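Local coordinates for protein uncharacterized peptidase Lmo0363 (Listeria monocytogenes, PDB 3L4E) that probably acts as a serine-type peptidase of the peptidase E (S51) family, cleaving peptide bonds with a serine-histidine charge relay, at residues 73-78 / 105-109; 87-91 / 133-139; 156-162 / 183-189. All coordinates share one frame; numbering follows the deposited sequence. Where two conformers were deposited one is given.

Interaction 1. Residues 73-78 / 105-109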
loop_
_atom_site.group_PDB
_atom_site.type_symbol
_atom_site.label_atom_id
_atom_site.label_comp_id
_atom_site.label_asym_id
_atom_site.label_seq_id
_atom_site.Cartn_x
_atom_site.Cartn_y
_atom_site.Cartn_z
ATOM N N ILE A 73 -15.975 -7.826 -2.375
ATOM C CA ILE A 73 -14.657 -7.664 -1.778
ATOM C C ILE A 73 -14.037 -9.034 -1.534
ATOM O O ILE A 73 -12.894 -9.285 -1.911
ATOM C CB ILE A 73 -14.732 -6.884 -0.446
ATOM C CG1 ILE A 73 -15.156 -5.430 -0.698
ATOM C CG2 ILE A 73 -13.395 -6.952 0.295
ATOM C CD1 ILE A 73 -15.380 -4.620 0.577
ATOM N N THR A 74 -14.808 -9.923 -0.917
ATOM C CA THR A 74 -14.341 -11.276 -0.631
ATOM C C THR A 74 -13.961 -12.021 -1.907
ATOM O O THR A 74 -12.895 -12.631 -1.990
ATOM C CB THR A 74 -15.401 -12.092 0.133
ATOM O OG1 THR A 74 -15.698 -11.444 1.377
ATOM C CG2 THR A 74 -14.889 -13.494 0.418
ATOM N N THR A 75 -14.841 -11.955 -2.901
ATOM C CA THR A 75 -14.653 -12.666 -4.161
ATOM C C THR A 75 -13.407 -12.214 -4.916
ATOM O O THR A 75 -12.580 -13.040 -5.304
ATOM C CB THR A 75 -15.877 -12.502 -5.078
ATOM O OG1 THR A 75 -17.049 -12.971 -4.398
ATOM C CG2 THR A 75 -15.694 -13.293 -6.371
ATOM N N LYS A 76 -13.278 -10.907 -5.126
ATOM C CA LYS A 76 -12.143 -10.365 -5.864
ATOM C C LYS A 76 -10.821 -10.669 -5.164
ATOM O O LYS A 76 -9.868 -11.122 -5.794
ATOM C CB LYS A 76 -12.307 -8.858 -6.086
ATOM C CG LYS A 76 -13.454 -8.506 -7.031
ATOM C CD LYS A 76 -13.609 -7.003 -7.225
ATOM C CE LYS A 76 -14.649 -6.698 -8.305
ATOM N NZ LYS A 76 -14.896 -5.235 -8.474
ATOM N N LEU A 77 -10.771 -10.422 -3.858
ATOM C CA LEU A 77 -9.568 -10.701 -3.089
ATOM C C LEU A 77 -9.139 -12.163 -3.213
ATOM O O LEU A 77 -7.942 -12.462 -3.277
ATOM C CB LEU A 77 -9.758 -10.313 -1.618
ATOM C CG LEU A 77 -9.689 -8.808 -1.343
ATOM C CD1 LEU A 77 -10.058 -8.516 0.103
ATOM C CD2 LEU A 77 -8.302 -8.253 -1.678
ATOM N N ARG A 78 -10.118 -13.066 -3.243
ATOM C CA ARG A 78 -9.843 -14.496 -3.353
ATOM C C ARG A 78 -9.441 -14.915 -4.763
ATOM O O ARG A 78 -8.581 -15.777 -4.945
ATOM C CB ARG A 78 -11.054 -15.308 -2.896
ATOM C CG ARG A 78 -11.388 -15.106 -1.437
ATOM C CD ARG A 78 -12.443 -16.084 -0.959
ATOM N NE ARG A 78 -12.321 -16.317 0.475
ATOM C CZ ARG A 78 -11.518 -17.230 1.010
ATOM N NH1 ARG A 78 -10.772 -17.999 0.226
ATOM N NH2 ARG A 78 -11.458 -17.375 2.323
ATOM N N LEU A 105 -9.597 -9.901 5.547
ATOM C CA LEU A 105 -9.556 -10.667 4.302
ATOM C C LEU A 105 -8.223 -10.501 3.580
ATOM O O LEU A 105 -7.750 -11.411 2.895
ATOM C CB LEU A 105 -10.704 -10.239 3.393
ATOM C CG LEU A 105 -12.078 -10.452 4.023
ATOM C CD1 LEU A 105 -13.169 -9.914 3.115
ATOM C CD2 LEU A 105 -12.292 -11.925 4.310
ATOM N N ILE A 106 -7.618 -9.332 3.734
ATOM C CA ILE A 106 -6.318 -9.069 3.135
ATOM C C ILE A 106 -5.246 -9.867 3.876
ATOM O O ILE A 106 -4.404 -10.520 3.257
ATOM C CB ILE A 106 -5.987 -7.563 3.099
ATOM C CG1 ILE A 106 -6.888 -6.876 2.063
ATOM C CG2 ILE A 106 -4.498 -7.340 2.803
ATOM C CD1 ILE A 106 -6.741 -5.380 1.976
ATOM N N LEU A 107 -5.298 -9.842 5.204
ATOM C CA LEU A 107 -4.335 -10.607 5.990
ATOM C C LEU A 107 -4.410 -12.099 5.682
ATOM O O LEU A 107 -3.380 -12.762 5.573
ATOM C CB LEU A 107 -4.537 -10.368 7.486
ATOM C CG LEU A 107 -4.181 -8.970 7.986
ATOM C CD1 LEU A 107 -4.526 -8.832 9.467
ATOM C CD2 LEU A 107 -2.710 -8.668 7.726
ATOM N N GLU A 108 -5.625 -12.628 5.549
ATOM C CA GLU A 108 -5.796 -14.046 5.224
ATOM C C GLU A 108 -5.173 -14.400 3.876
ATOM O O GLU A 108 -4.495 -15.424 3.745
ATOM C CB GLU A 108 -7.277 -14.454 5.235
ATOM C CG GLU A 108 -7.497 -15.926 4.882
ATOM C CD GLU A 108 -8.941 -16.265 4.536
ATOM O OE1 GLU A 108 -9.845 -15.445 4.809
ATOM O OE2 GLU A 108 -9.171 -17.366 3.992
ATOM N N GLU A 109 -5.410 -13.563 2.870
ATOM C CA GLU A 109 -4.853 -13.806 1.545
ATOM C C GLU A 109 -3.329 -13.776 1.569
ATOM O O GLU A 109 -2.674 -14.629 0.974
ATOM C CB GLU A 109 -5.381 -12.783 0.535
ATOM C CG GLU A 109 -6.872 -12.896 0.253
ATOM C CD GLU A 109 -7.249 -14.238 -0.351
ATOM O OE1 GLU A 109 -6.524 -14.721 -1.246
ATOM O OE2 GLU A 109 -8.271 -14.814 0.064
#
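L77 and L105 face each other where helices 70-79 and 102-111 run side by side against the mixed, mainly parallel sheet of an alpha/beta sandwich. The axes of the two segments are 10.2 Å apart at their closest and are inclined at 21°, a nearly parallel helix pair. Apolar contacts fill the side nearer the sheet: L77 CD1 rests 3.8 Å from L105 CB and also reaches I106 CG1, while L105 CD1 lies across T74 and meets I73 CG2. L77 and E109 both touch I83 of strand 82-85, which locates the sheet beneath the pair.

The R78-E108 pair lies at the exposed side. R78, extended from CG to NE, brings NH2 to 2.8 Å from E108 OE2; the salt bridge is close, but its hydrogen bond is weak, bent to 118°, with guanidinium and carboxylate planes steeply turned against each other. E109, buried between the helices, folds back at chi2 (-62°), which places its carboxylate beside the backbone of L77 and R78. There E109 OE1 and the L77 carbonyl both bind K114, whose ammonium reconciles these two acceptors, E109 OE1 and L77 O, at 3.4 Å. E109 OE2 sits over one face of the R78 guanidinium, 4.1 Å from R78 NH1.

Interaction 2. Residues 87-91 / 133-139. With SO4 (sulfate ion), chain C.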
loop_
_atom_site.group_PDB
_atom_site.type_symbol
_atom_site.label_atom_id
_atom_site.label_comp_id
_atom_site.label_asym_id
_atom_site.label_seq_id
_atom_site.Cartn_x
_atom_site.Cartn_y
_atom_site.Cartn_z
ATOM N N GLY A 87 -1.658 4.816 -3.255
ATOM C CA GLY A 87 -1.502 5.886 -2.290
ATOM C C GLY A 87 -2.783 6.677 -2.091
ATOM O O GLY A 87 -3.795 6.429 -2.743
ATOM N N GLY A 88 -2.742 7.628 -1.165
ATOM C CA GLY A 88 -3.875 8.485 -0.878
ATOM C C GLY A 88 -3.894 8.792 0.605
ATOM O O GLY A 88 -2.839 8.844 1.245
ATOM N N ASN A 89 -5.084 8.995 1.161
ATOM C CA ASN A 89 -5.201 9.272 2.586
ATOM C C ASN A 89 -5.199 7.969 3.381
ATOM O O ASN A 89 -6.133 7.159 3.268
ATOM C CB ASN A 89 -6.456 10.088 2.878
ATOM C CG ASN A 89 -6.523 10.533 4.315
ATOM O OD1 ASN A 89 -6.753 9.721 5.214
ATOM N ND2 ASN A 89 -6.316 11.826 4.547
ATOM N N THR A 90 -4.150 7.766 4.180
ATOM C CA THR A 90 -3.998 6.512 4.914
ATOM C C THR A 90 -5.134 6.286 5.904
ATOM O O THR A 90 -5.566 5.154 6.103
ATOM C CB THR A 90 -2.655 6.431 5.681
ATOM O OG1 THR A 90 -1.581 6.785 4.812
ATOM C CG2 THR A 90 -2.410 5.013 6.225
ATOM N N PHE A 91 -5.613 7.357 6.535
ATOM C CA PHE A 91 -6.670 7.211 7.533
ATOM C C PHE A 91 -7.992 6.778 6.901
ATOM O O PHE A 91 -8.670 5.895 7.415
ATOM C CB PHE A 91 -6.813 8.479 8.372
ATOM C CG PHE A 91 -5.584 8.793 9.162
ATOM C CD1 PHE A 91 -5.399 8.258 10.426
ATOM C CD2 PHE A 91 -4.589 9.599 8.625
ATOM C CE1 PHE A 91 -4.250 8.531 11.143
ATOM C CE2 PHE A 91 -3.442 9.878 9.339
ATOM C CZ PHE A 91 -3.271 9.342 10.595
ATOM N N ILE A 133 1.723 8.964 10.701
ATOM C CA ILE A 133 1.564 9.549 9.374
ATOM C C ILE A 133 0.621 10.762 9.365
ATOM O O ILE A 133 0.388 11.363 8.317
ATOM C CB ILE A 133 1.119 8.477 8.325
ATOM C CG1 ILE A 133 1.713 8.771 6.941
ATOM C CG2 ILE A 133 -0.395 8.348 8.259
ATOM C CD1 ILE A 133 3.219 8.666 6.887
ATOM N N GLN A 134 0.106 11.141 10.535
ATOM C CA GLN A 134 -0.920 12.184 10.611
ATOM C C GLN A 134 -0.495 13.590 10.167
ATOM O O GLN A 134 -1.353 14.423 9.867
ATOM C CB GLN A 134 -1.544 12.246 12.010
ATOM C CG GLN A 134 -0.583 12.631 13.113
ATOM C CD GLN A 134 -1.183 12.404 14.479
ATOM O OE1 GLN A 134 -0.707 11.567 15.246
ATOM N NE2 GLN A 134 -2.249 13.138 14.787
ATOM N N THR A 135 0.804 13.870 10.136
ATOM C CA THR A 135 1.257 15.160 9.615
ATOM C C THR A 135 1.363 15.153 8.085
ATOM O O THR A 135 1.518 16.207 7.465
ATOM C CB THR A 135 2.595 15.644 10.249
ATOM O OG1 THR A 135 3.602 14.638 10.084
ATOM C CG2 THR A 135 2.419 15.946 11.732
HETATM N N MSE A 136 1.277 13.981 7.469
HETATM C CA MSE A 136 1.250 13.935 6.014
HETATM C C MSE A 136 -0.178 13.815 5.511
HETATM O O MSE A 136 -0.579 14.496 4.565
HETATM C CB MSE A 136 2.086 12.778 5.468
HETATM C CG MSE A 136 1.939 12.609 3.954
HETATM SE SE MSE A 136 2.993 11.162 3.196
HETATM C CE MSE A 136 4.763 11.863 3.646
ATOM N N ASP A 137 -0.946 12.936 6.143
ATOM C CA ASP A 137 -2.321 12.714 5.713
ATOM C C ASP A 137 -3.286 13.211 6.780
ATOM O O ASP A 137 -3.167 12.829 7.942
ATOM C CB ASP A 137 -2.578 11.223 5.495
ATOM C CG ASP A 137 -1.765 10.641 4.362
ATOM O OD1 ASP A 137 -1.144 11.415 3.600
ATOM O OD2 ASP A 137 -1.754 9.396 4.237
ATOM N N SER A 138 -4.260 14.029 6.394
ATOM C CA SER A 138 -5.196 14.599 7.368
ATOM C C SER A 138 -6.232 13.609 7.914
ATOM O O SER A 138 -6.886 12.896 7.155
ATOM C CB SER A 138 -5.923 15.806 6.782
ATOM O OG SER A 138 -6.879 16.301 7.709
ATOM N N THR A 139 -6.393 13.593 9.235
ATOM C CA THR A 139 -7.387 12.733 9.873
ATOM C C THR A 139 -8.811 13.256 9.683
ATOM O O THR A 139 -9.778 12.543 9.963
ATOM C CB THR A 139 -7.123 12.573 11.380
ATOM O OG1 THR A 139 -7.219 13.850 12.015
ATOM C CG2 THR A 139 -5.740 11.987 11.631
HETATM S S SO4 C . -4.967 15.012 2.844
HETATM O O1 SO4 C . -6.248 15.378 3.441
HETATM O O2 SO4 C . -4.828 15.655 1.544
HETATM O O3 SO4 C . -3.895 15.450 3.728
HETATM O O4 SO4 C . -4.899 13.560 2.683
#
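T90 and D137 form the polar centre of this contact, where the start of helix 90-100 meets the loop that follows helix 121-124. One carboxylate oxygen takes both donors of T90: the backbone T90 N gives a bond of 2.9 Å to D137 OD2 at 161°, arriving from above the carboxylate plane, and the hydroxyl T90 OG1 donates to D137 OD2 over 2.7 Å, nearly along its C-O axis. The threonine torsion (chi1 -49°) sets OG1 beside its own backbone N, which lets the two donors converge on that oxygen.

N89 is the N-cap of the helix, and its amide serves two purposes. N89 OD1 accepts from F92 N inside the first turn, while N89 ND2 donates to S138 O at 2.9 Å, a fairly straight bond of 165° close to the amide plane. The same nitrogen also donates to sulfate O4, and S138 N binds sulfate O3 at 3.0 Å; the ion probably comes from the crystallisation liquor. S138 OG is engaged by K140 N.

The F91 ring packs beside these bonds. T139 CG2 stands over its centre, 3.6 Å from the centroid of F91, in a CH-pi contact, Q134 CA lies at the ring edge, and I133 CG2 packs against F91 CE2 at 3.6 Å.

The two bonds from T90 fix D137 OD2 and the rotation of its carboxylate next to the probable active site: the D137 side chain is about 7 Å from that of H161, assigned to the charge relay by similarity.

Interaction 3. Residues 156-162 / 183-189. With SO4 (sulfate ion), chain B.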
loop_
_atom_site.group_PDB
_atom_site.type_symbol
_atom_site.label_atom_id
_atom_site.label_comp_id
_atom_site.label_asym_id
_atom_site.label_seq_id
_atom_site.Cartn_x
_atom_site.Cartn_y
_atom_site.Cartn_z
ATOM N N PHE A 156 7.986 -2.780 11.607
ATOM C CA PHE A 156 8.446 -1.436 11.270
ATOM C C PHE A 156 7.373 -0.533 10.653
ATOM O O PHE A 156 6.348 -1.010 10.144
ATOM C CB PHE A 156 9.711 -1.478 10.398
ATOM C CG PHE A 156 9.527 -2.168 9.066
ATOM C CD1 PHE A 156 9.034 -1.475 7.969
ATOM C CD2 PHE A 156 9.872 -3.501 8.908
ATOM C CE1 PHE A 156 8.888 -2.099 6.740
ATOM C CE2 PHE A 156 9.722 -4.136 7.677
ATOM C CZ PHE A 156 9.223 -3.431 6.596
ATOM N N SER A 157 7.625 0.775 10.712
ATOM C CA SER A 157 6.685 1.788 10.238
ATOM C C SER A 157 7.216 2.507 9.000
ATOM O O SER A 157 8.028 3.432 9.099
ATOM C CB SER A 157 6.396 2.805 11.346
ATOM O OG SER A 157 5.858 2.168 12.489
ATOM N N THR A 158 6.742 2.084 7.835
ATOM C CA THR A 158 7.248 2.608 6.574
ATOM C C THR A 158 6.905 4.081 6.421
ATOM O O THR A 158 5.760 4.487 6.623
ATOM C CB THR A 158 6.698 1.812 5.385
ATOM O OG1 THR A 158 7.010 0.425 5.563
ATOM C CG2 THR A 158 7.291 2.309 4.074
ATOM N N LEU A 159 7.909 4.876 6.072
ATOM C CA LEU A 159 7.734 6.315 5.896
ATOM C C LEU A 159 8.045 6.683 4.450
ATOM O O LEU A 159 9.205 6.783 4.067
ATOM C CB LEU A 159 8.642 7.079 6.855
ATOM C CG LEU A 159 8.523 8.599 6.822
ATOM C CD1 LEU A 159 7.098 9.037 7.135
ATOM C CD2 LEU A 159 9.500 9.203 7.813
ATOM N N PRO A 160 7.000 6.875 3.634
ATOM C CA PRO A 160 7.233 7.068 2.197
ATOM C C PRO A 160 7.590 8.505 1.842
ATOM O O PRO A 160 7.386 9.431 2.642
ATOM C CB PRO A 160 5.887 6.685 1.577
ATOM C CG PRO A 160 4.891 7.063 2.628
ATOM C CD PRO A 160 5.564 6.831 3.967
ATOM N N HIS A 161 8.125 8.670 0.635
ATOM C CA HIS A 161 8.612 9.955 0.144
ATOM C C HIS A 161 9.716 10.531 1.039
ATOM O O HIS A 161 9.840 11.747 1.143
ATOM C CB HIS A 161 7.470 10.976 0.005
ATOM C CG HIS A 161 6.226 10.439 -0.640
ATOM N ND1 HIS A 161 6.202 9.952 -1.930
ATOM C CD2 HIS A 161 4.956 10.341 -0.181
ATOM C CE1 HIS A 161 4.976 9.565 -2.232
ATOM N NE2 HIS A 161 4.198 9.789 -1.187
ATOM N N TYR A 162 10.513 9.672 1.678
ATOM C CA TYR A 162 11.498 10.147 2.665
ATOM C C TYR A 162 12.520 11.110 2.076
ATOM O O TYR A 162 13.186 10.801 1.085
ATOM C CB TYR A 162 12.225 8.992 3.368
ATOM C CG TYR A 162 13.234 9.480 4.396
ATOM C CD1 TYR A 162 12.816 9.956 5.634
ATOM C CD2 TYR A 162 14.598 9.480 4.124
ATOM C CE1 TYR A 162 13.730 10.410 6.573
ATOM C CE2 TYR A 162 15.521 9.930 5.060
ATOM C CZ TYR A 162 15.082 10.392 6.283
ATOM O OH TYR A 162 15.992 10.847 7.218
ATOM N N GLN A 183 9.862 2.048 15.313
ATOM C CA GLN A 183 10.771 1.471 14.326
ATOM C C GLN A 183 10.494 1.988 12.912
ATOM O O GLN A 183 10.170 1.226 11.995
ATOM C CB GLN A 183 10.735 -0.058 14.390
ATOM C CG GLN A 183 11.254 -0.609 15.722
ATOM C CD GLN A 183 11.471 -2.107 15.706
ATOM O OE1 GLN A 183 10.849 -2.831 14.930
ATOM N NE2 GLN A 183 12.358 -2.584 16.575
ATOM N N ILE A 184 10.631 3.300 12.756
ATOM C CA ILE A 184 10.442 3.973 11.478
ATOM C C ILE A 184 11.405 3.428 10.428
ATOM O O ILE A 184 12.610 3.346 10.671
ATOM C CB ILE A 184 10.687 5.484 11.634
ATOM C CG1 ILE A 184 9.706 6.078 12.642
ATOM C CG2 ILE A 184 10.572 6.188 10.300
ATOM C CD1 ILE A 184 8.282 6.128 12.147
ATOM N N TYR A 185 10.863 3.064 9.267
ATOM C CA TYR A 185 11.638 2.501 8.162
ATOM C C TYR A 185 11.492 3.432 6.963
ATOM O O TYR A 185 10.525 3.332 6.212
ATOM C CB TYR A 185 11.100 1.106 7.811
ATOM C CG TYR A 185 12.052 0.218 7.021
ATOM C CD1 TYR A 185 12.549 -0.960 7.569
ATOM C CD2 TYR A 185 12.450 0.558 5.737
ATOM C CE1 TYR A 185 13.423 -1.779 6.857
ATOM C CE2 TYR A 185 13.320 -0.252 5.016
ATOM C CZ TYR A 185 13.805 -1.419 5.582
ATOM O OH TYR A 185 14.680 -2.227 4.872
ATOM N N PRO A 186 12.438 4.362 6.792
ATOM C CA PRO A 186 12.333 5.366 5.722
ATOM C C PRO A 186 12.573 4.802 4.316
ATOM O O PRO A 186 13.500 4.022 4.137
ATOM C CB PRO A 186 13.461 6.352 6.064
ATOM C CG PRO A 186 13.832 6.066 7.474
ATOM C CD PRO A 186 13.588 4.616 7.678
ATOM N N ILE A 187 11.746 5.189 3.342
ATOM C CA ILE A 187 12.022 4.898 1.929
ATOM C C ILE A 187 11.692 6.096 1.043
ATOM O O ILE A 187 10.660 6.748 1.208
ATOM C CB ILE A 187 11.286 3.636 1.396
ATOM C CG1 ILE A 187 9.770 3.725 1.626
ATOM C CG2 ILE A 187 11.882 2.368 2.000
ATOM C CD1 ILE A 187 8.955 2.676 0.865
ATOM N N SER A 188 12.589 6.389 0.110
ATOM C CA SER A 188 12.410 7.489 -0.828
ATOM C C SER A 188 11.548 7.072 -2.020
ATOM O O SER A 188 11.120 5.920 -2.117
ATOM C CB SER A 188 13.771 7.971 -1.328
ATOM O OG SER A 188 14.435 6.943 -2.050
ATOM N N ASN A 189 11.298 8.010 -2.929
ATOM C CA ASN A 189 10.475 7.724 -4.106
ATOM C C ASN A 189 11.036 6.633 -5.021
ATOM O O ASN A 189 10.282 5.934 -5.699
ATOM C CB ASN A 189 10.218 8.991 -4.917
ATOM C CG ASN A 189 9.236 9.922 -4.246
ATOM O OD1 ASN A 189 9.274 11.138 -4.457
ATOM N ND2 ASN A 189 8.354 9.365 -3.425
HETATM S S SO4 B . 15.257 9.206 -4.543
HETATM O O1 SO4 B . 13.868 9.300 -4.989
HETATM O O2 SO4 B . 16.147 9.504 -5.665
HETATM O O3 SO4 B . 15.493 10.138 -3.448
HETATM O O4 SO4 B . 15.522 7.846 -4.080
HETATM O O HOH W 1 7.705 2.054 14.102
#
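H161 and N189 are brought together by their first torsions: chi1 of -45° in H161 and -73° in N189 each turn CG anti to the carbonyl carbon. N189 ND2 then meets H161 ND1 at the ring edge, in a hydrogen bond of 2.7 Å at 146°. The amide nitrogen lies close to the imidazole plane and ND1 close to the amide plane, although the two planes are steeply turned against each other. This bond holds the ring by its edge, while F167 stacks on the imidazole.

Before these residues, strands 157-159 and 184-186 run parallel. Their bonds pass back and forth: S157 N to Q183 O, Y185 N to S157 O, then L159 N to Y185 O at 3.0 Å. The pattern continues beyond the strands with I187 N to L159 O, almost perfectly straight, and Y162 N to I187 O.

The side chains differ between the two faces. On the face of T158 and Y185, F156 CD1 presses 3.3 Å from Y185 CB, the rings set obliquely, and T158 CG2 meets I187 CD1. On the other, L159 CB packs on I184 CG2 at 4.0 Å. Farther along, P186 CB lies over one face of Y162, 3.7 Å from the ring centroid, a CH-pi contact.

S188 OG lies very close to an oxygen of a sulfate, probably from the crystallisation liquor, which is also hydrogen-bonded to H190, R204 and N164. H161 touches S120, and both are assigned by similarity to the charge relay. A short parallel strand pair thus delivers the histidine to a serine on a probable nucleophile elbow, an arrangement consistent with the active site of an S51 peptidase.

In the fold
Interactions 2 and 3 adjoin at the probable active site: M136 and I133 of 133-139 pack against L159, P160 and H161 of 156-162. Interaction 1 lies on the opposite side of the chain's centre from interaction 3. Consecutive helices 90-100 and 102-111 carry one segment each of interactions 2 and 1. All three are partly buried. Interaction 1 joins two helices through a buried leucine and glutamate, with an exposed arginine-glutamate salt bridge; interaction 2, with five of nine touching residues buried and Q134 exposed, fixes a helix start to a loop by bonds from side chains to backbone and between side chains; interaction 3 relies on backbone bonding between strands, then a histidine-asparagine bond.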